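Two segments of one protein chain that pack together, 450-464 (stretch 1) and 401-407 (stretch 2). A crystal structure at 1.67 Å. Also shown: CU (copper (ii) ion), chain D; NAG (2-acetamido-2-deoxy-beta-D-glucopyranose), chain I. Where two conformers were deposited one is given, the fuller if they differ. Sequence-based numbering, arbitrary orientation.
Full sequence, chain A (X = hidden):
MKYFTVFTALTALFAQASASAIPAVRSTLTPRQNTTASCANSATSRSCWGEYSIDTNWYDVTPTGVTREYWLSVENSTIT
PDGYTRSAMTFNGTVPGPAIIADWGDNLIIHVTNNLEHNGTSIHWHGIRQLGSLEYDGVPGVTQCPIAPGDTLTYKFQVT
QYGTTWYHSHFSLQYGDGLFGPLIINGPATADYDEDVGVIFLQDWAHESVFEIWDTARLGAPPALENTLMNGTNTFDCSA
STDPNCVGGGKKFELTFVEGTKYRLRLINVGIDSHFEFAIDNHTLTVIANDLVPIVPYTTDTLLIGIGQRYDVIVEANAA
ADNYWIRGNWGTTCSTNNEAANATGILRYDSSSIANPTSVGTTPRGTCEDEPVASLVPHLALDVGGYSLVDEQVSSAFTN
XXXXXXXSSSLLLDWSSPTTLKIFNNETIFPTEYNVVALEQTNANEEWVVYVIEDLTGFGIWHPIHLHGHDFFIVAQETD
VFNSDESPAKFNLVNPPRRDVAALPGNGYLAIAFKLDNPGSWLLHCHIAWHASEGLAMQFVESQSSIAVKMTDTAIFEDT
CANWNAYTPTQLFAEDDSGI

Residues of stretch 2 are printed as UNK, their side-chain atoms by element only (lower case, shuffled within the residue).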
# COMPACT_ATOMS: atom_id res chain seq x y z
N VAL A 450 14.90 8.83 -13.69
CA VAL A 450 15.23 8.84 -12.26
C VAL A 450 14.50 10.03 -11.67
O VAL A 450 14.62 11.19 -12.12
CB VAL A 450 16.70 8.90 -11.95
CG1 VAL A 450 16.92 9.18 -10.41
CG2 VAL A 450 17.38 7.64 -12.35
N TYR A 451 13.65 9.73 -10.70
CA TYR A 451 12.86 10.73 -10.05
C TYR A 451 13.44 10.85 -8.66
O TYR A 451 13.55 9.86 -7.90
CB TYR A 451 11.39 10.30 -9.96
CG TYR A 451 10.53 11.26 -9.22
CD1 TYR A 451 10.17 12.48 -9.76
CD2 TYR A 451 10.02 10.94 -7.96
CE1 TYR A 451 9.35 13.34 -9.09
CE2 TYR A 451 9.22 11.82 -7.28
CZ TYR A 451 8.88 13.01 -7.84
OH TYR A 451 8.06 13.88 -7.14
N VAL A 452 13.89 12.06 -8.34
CA VAL A 452 14.49 12.33 -7.04
C VAL A 452 13.50 13.19 -6.28
O VAL A 452 13.14 14.25 -6.72
CB VAL A 452 15.87 13.10 -7.13
CG1 VAL A 452 16.38 13.40 -5.70
CG2 VAL A 452 16.95 12.26 -7.81
N ILE A 453 13.09 12.73 -5.11
CA ILE A 453 12.22 13.51 -4.31
C ILE A 453 12.99 13.80 -3.01
O ILE A 453 13.56 12.91 -2.39
CB ILE A 453 10.86 12.81 -4.04
CG1 ILE A 453 9.96 13.75 -3.23
CG2 ILE A 453 11.06 11.41 -3.45
CD1 ILE A 453 8.50 13.34 -3.19
N GLU A 454 13.05 15.08 -2.71
CA GLU A 454 13.81 15.61 -1.60
C GLU A 454 12.93 16.07 -0.51
O GLU A 454 11.91 16.74 -0.73
CB GLU A 454 14.61 16.83 -2.06
CG GLU A 454 15.58 16.56 -3.15
CD GLU A 454 16.36 17.83 -3.43
OE1 GLU A 454 16.89 18.41 -2.46
OE2 GLU A 454 16.39 18.23 -4.62
N ASP A 455 13.32 15.75 0.69
CA ASP A 455 12.61 16.29 1.85
C ASP A 455 13.25 17.60 2.28
O ASP A 455 14.24 17.56 2.97
CB ASP A 455 12.71 15.31 3.02
CG ASP A 455 11.89 15.78 4.28
OD1 ASP A 455 11.26 16.82 4.15
OD2 ASP A 455 11.93 15.13 5.33
N LEU A 456 12.61 18.72 1.99
CA LEU A 456 13.09 20.04 2.40
C LEU A 456 12.15 20.57 3.45
O LEU A 456 12.08 21.78 3.64
CB LEU A 456 13.16 21.01 1.20
CG LEU A 456 14.07 20.63 0.01
CD1 LEU A 456 14.33 21.85 -0.91
CD2 LEU A 456 15.40 20.02 0.41
N THR A 457 11.39 19.70 4.11
CA THR A 457 10.38 20.16 5.05
C THR A 457 10.98 20.52 6.39
O THR A 457 10.34 21.22 7.18
CB THR A 457 9.28 19.11 5.36
OG1 THR A 457 9.90 18.01 6.02
CG2 THR A 457 8.60 18.68 4.08
N GLY A 458 12.15 19.95 6.68
CA GLY A 458 12.75 20.12 7.98
C GLY A 458 12.24 19.21 9.06
O GLY A 458 12.79 19.19 10.15
N PHE A 459 11.19 18.42 8.79
CA PHE A 459 10.54 17.66 9.86
C PHE A 459 11.18 16.30 10.06
O PHE A 459 10.97 15.64 11.07
CB PHE A 459 9.07 17.49 9.55
CG PHE A 459 8.34 18.77 9.41
CD1 PHE A 459 8.39 19.76 10.38
CD2 PHE A 459 7.56 18.99 8.28
CE1 PHE A 459 7.66 20.94 10.23
CE2 PHE A 459 6.86 20.18 8.13
CZ PHE A 459 6.91 21.15 9.10
N GLY A 460 11.97 15.85 9.08
CA GLY A 460 12.63 14.61 9.28
C GLY A 460 11.68 13.39 9.40
O GLY A 460 12.07 12.37 9.96
N ILE A 461 10.50 13.49 8.80
CA ILE A 461 9.57 12.33 8.73
C ILE A 461 9.99 11.38 7.59
O ILE A 461 10.37 11.85 6.54
CB ILE A 461 8.13 12.76 8.51
CG1 ILE A 461 7.56 13.52 9.76
CG2 ILE A 461 7.28 11.47 8.22
CD1 ILE A 461 6.40 14.47 9.47
N TRP A 462 9.95 10.07 7.81
CA TRP A 462 10.23 9.10 6.72
C TRP A 462 8.93 8.74 5.98
O TRP A 462 8.09 7.99 6.54
CB TRP A 462 10.88 7.83 7.29
CG TRP A 462 12.27 8.06 7.74
CD1 TRP A 462 12.69 8.90 8.72
CD2 TRP A 462 13.46 7.42 7.22
NE1 TRP A 462 14.05 8.81 8.87
CE2 TRP A 462 14.55 7.94 7.94
CE3 TRP A 462 13.68 6.48 6.22
CZ2 TRP A 462 15.86 7.54 7.70
CZ3 TRP A 462 15.02 6.07 5.97
CH2 TRP A 462 16.08 6.61 6.71
N HIS A 463 8.71 9.34 4.80
CA HIS A 463 7.44 9.30 4.08
C HIS A 463 7.42 8.09 3.15
O HIS A 463 8.31 7.95 2.32
CB HIS A 463 7.21 10.56 3.22
CG HIS A 463 7.25 11.84 3.99
ND1 HIS A 463 6.13 12.42 4.52
CD2 HIS A 463 8.30 12.64 4.33
CE1 HIS A 463 6.47 13.52 5.18
NE2 HIS A 463 7.78 13.70 5.04
N PRO A 464 6.44 7.18 3.35
CA PRO A 464 6.34 6.00 2.46
C PRO A 464 5.81 6.40 1.09
O PRO A 464 4.63 6.76 0.94
CB PRO A 464 5.37 5.10 3.19
CG PRO A 464 4.47 6.10 3.97
CD PRO A 464 5.41 7.17 4.41
N UNK A 401 -5.43 24.96 5.72
CA UNK A 401 -5.01 23.98 6.71
C UNK A 401 -3.62 23.58 6.24
O UNK A 401 -3.15 24.14 5.26
c UNK A 401 -5.99 22.82 6.78
c UNK A 401 -6.91 20.96 2.99
c UNK A 401 -7.81 21.91 3.53
c UNK A 401 -6.33 22.17 5.44
c UNK A 401 -5.47 21.22 4.88
c UNK A 401 -5.75 20.64 3.66
c UNK A 401 -7.50 22.51 4.73
o UNK A 401 -7.20 20.39 1.78
N UNK A 402 -2.97 22.69 6.98
CA UNK A 402 -1.59 22.29 6.72
C UNK A 402 -1.57 21.51 5.42
O UNK A 402 -2.31 20.56 5.27
c UNK A 402 0.76 19.96 6.96
c UNK A 402 3.01 20.33 7.61
c UNK A 402 2.61 21.39 8.43
c UNK A 402 0.33 21.03 7.75
c UNK A 402 1.27 21.73 8.49
c UNK A 402 2.09 19.63 6.89
c UNK A 402 -1.10 21.39 7.84
N UNK A 403 -0.71 21.91 4.51
CA UNK A 403 -0.57 21.24 3.24
C UNK A 403 0.90 20.94 3.03
O UNK A 403 1.76 21.71 3.46
o UNK A 403 -0.22 23.23 1.89
c UNK A 403 -2.49 22.48 2.18
c UNK A 403 -1.05 22.06 2.05
N UNK A 404 1.16 19.83 2.34
CA UNK A 404 2.48 19.52 1.80
C UNK A 404 2.56 20.04 0.37
O UNK A 404 1.56 19.98 -0.37
c UNK A 404 2.59 17.37 3.13
c UNK A 404 3.59 16.47 6.48
c UNK A 404 3.56 17.33 4.19
c UNK A 404 4.87 17.81 4.33
c UNK A 404 2.74 18.00 1.80
c UNK A 404 2.96 16.66 5.28
c UNK A 404 1.47 16.80 3.62
n UNK A 404 1.69 16.35 4.89
c UNK A 404 5.52 17.59 5.54
c UNK A 404 4.88 16.92 6.60
N UNK A 405 3.76 20.43 -0.07
CA UNK A 405 3.93 20.88 -1.40
C UNK A 405 5.08 20.15 -2.05
O UNK A 405 6.00 19.70 -1.41
c UNK A 405 3.02 23.23 -0.83
c UNK A 405 4.21 22.42 -1.44
o UNK A 405 5.42 22.64 -0.70
N UNK A 406 4.95 20.00 -3.36
CA UNK A 406 5.97 19.46 -4.24
C UNK A 406 6.27 20.55 -5.24
O UNK A 406 5.40 20.98 -6.02
c UNK A 406 5.41 18.29 -5.01
c UNK A 406 6.56 17.61 -5.80
c UNK A 406 4.74 17.32 -4.03
c UNK A 406 5.60 16.19 -3.64
N UNK A 407 7.50 21.01 -5.19
CA UNK A 407 7.92 22.22 -5.87
C UNK A 407 6.89 23.30 -5.76
O UNK A 407 6.41 23.85 -6.76
c UNK A 407 9.62 21.43 -7.46
n UNK A 407 10.30 21.94 -8.47
c UNK A 407 8.24 21.89 -7.31
o UNK A 407 10.09 20.62 -6.68
CU CU D . 4.25 11.71 4.42
C1 NAG I . 11.68 21.60 -8.67
C2 NAG I . 12.09 21.38 -10.12
C3 NAG I . 13.60 21.18 -10.18
C4 NAG I . 14.32 22.33 -9.51
C5 NAG I . 13.85 22.40 -8.05
C6 NAG I . 14.56 23.52 -7.27
C7 NAG I . 10.48 20.33 -11.68
C8 NAG I . 9.90 19.07 -12.28
N2 NAG I . 11.43 20.22 -10.77
O3 NAG I . 13.93 21.10 -11.53
O4 NAG I . 15.70 22.07 -9.52
O5 NAG I . 12.46 22.67 -8.12
O6 NAG I . 14.27 24.73 -7.93
O7 NAG I . 10.04 21.42 -12.06

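Position 401 carries eight side-chain atoms: one carbon, then a ring of six carbons bearing one oxygen. A six-carbon ring with a single exocyclic oxygen is a phenol, so the residue is Tyr401. Its side chain is out of reach of stretch 1 and takes no part in the contact.

Position 402 has one carbon followed by a six-carbon ring and no heteroatom, and the ring touches Phe459. Seven carbons in this arrangement make a benzyl group, and the residue is Phe402. Its CA-to-CB bond points toward stretch 1, and its CZ lies 3.9 Å from CE2 of Phe459. Both rings are hydrocarbon, so the contact is apolar; CE2 of Phe459 lies at the edge of the Phe402 ring, near its plane.

Position 403 shows one carbon carrying one oxygen and one carbon. Three atoms branched at the first carbon identify Thr403; valine would need two carbons there. The side chain does not reach stretch 1, and OG1 is hydrogen-bonded elsewhere in the structure.

Position 404 has ten side-chain atoms, a single carbon leading to fused five- and six-membered rings that hold eight carbons and one nitrogen. The six-membered ring touches Thr457, Phe459, Ile461 and His463. Only an indole fits, so this is Trp404. CB leaves sideways, but chi1 of -56° (m) and chi2 of 93° set the ring so that its six-membered part comes nearer stretch 1. CZ3 approaches CG2 of Thr457 at 3.6 Å and CD2 of Phe459 at 3.7 Å; CH2 lies 4.1 Å from CD1 of Ile461 and 4.0 Å from CE1 of His463.

Position 405 repeats the pattern of one carbon bearing one oxygen and one carbon, hence Thr405. It is out of reach of stretch 1.

Position 406 has four carbons, forked at the first, with one arm two carbons long; they touch Tyr451 and Ile453. That is the sec-butyl group of Ile406, of which one of two deposited conformers is given. Its CD1 meets CD1 of Ile453 at 4.1 Å, and its CG2 is 4.2 Å from OH of Tyr451.

Position 407 has two carbons, the second bearing one oxygen and one nitrogen: a carboxamide, Asn407. The nitrogen, ND2, is bonded to C1 of NAG at 1.4 Å, a covalent N-glycosidic link.

No hydrogen bond joins the stretches, and 273 Å² is buried, both sides summed; side-chain packing carries the contact. Trp404, with 83 Å² covered, is its centre. The His463 ring directs an edge at the indole face, with centroids to the six-membered ring 5.3 Å apart and planes at 77°, while its ND1 binds copper at 2.0 Å. Phe459 meets the indole rim to rim, with planes at 86° and centroids 5.9 Å apart. The loop supplying Thr457 and Phe459 is braced internally: Thr457 N donates to Asp455 OD1 (2.9 Å), Thr457 OG1 to Asp455 OD1 (2.6 Å), and Phe459 N to Thr457 OG1 (3.1 Å).

Stretch 2, residues 401-407: YFTWTIN
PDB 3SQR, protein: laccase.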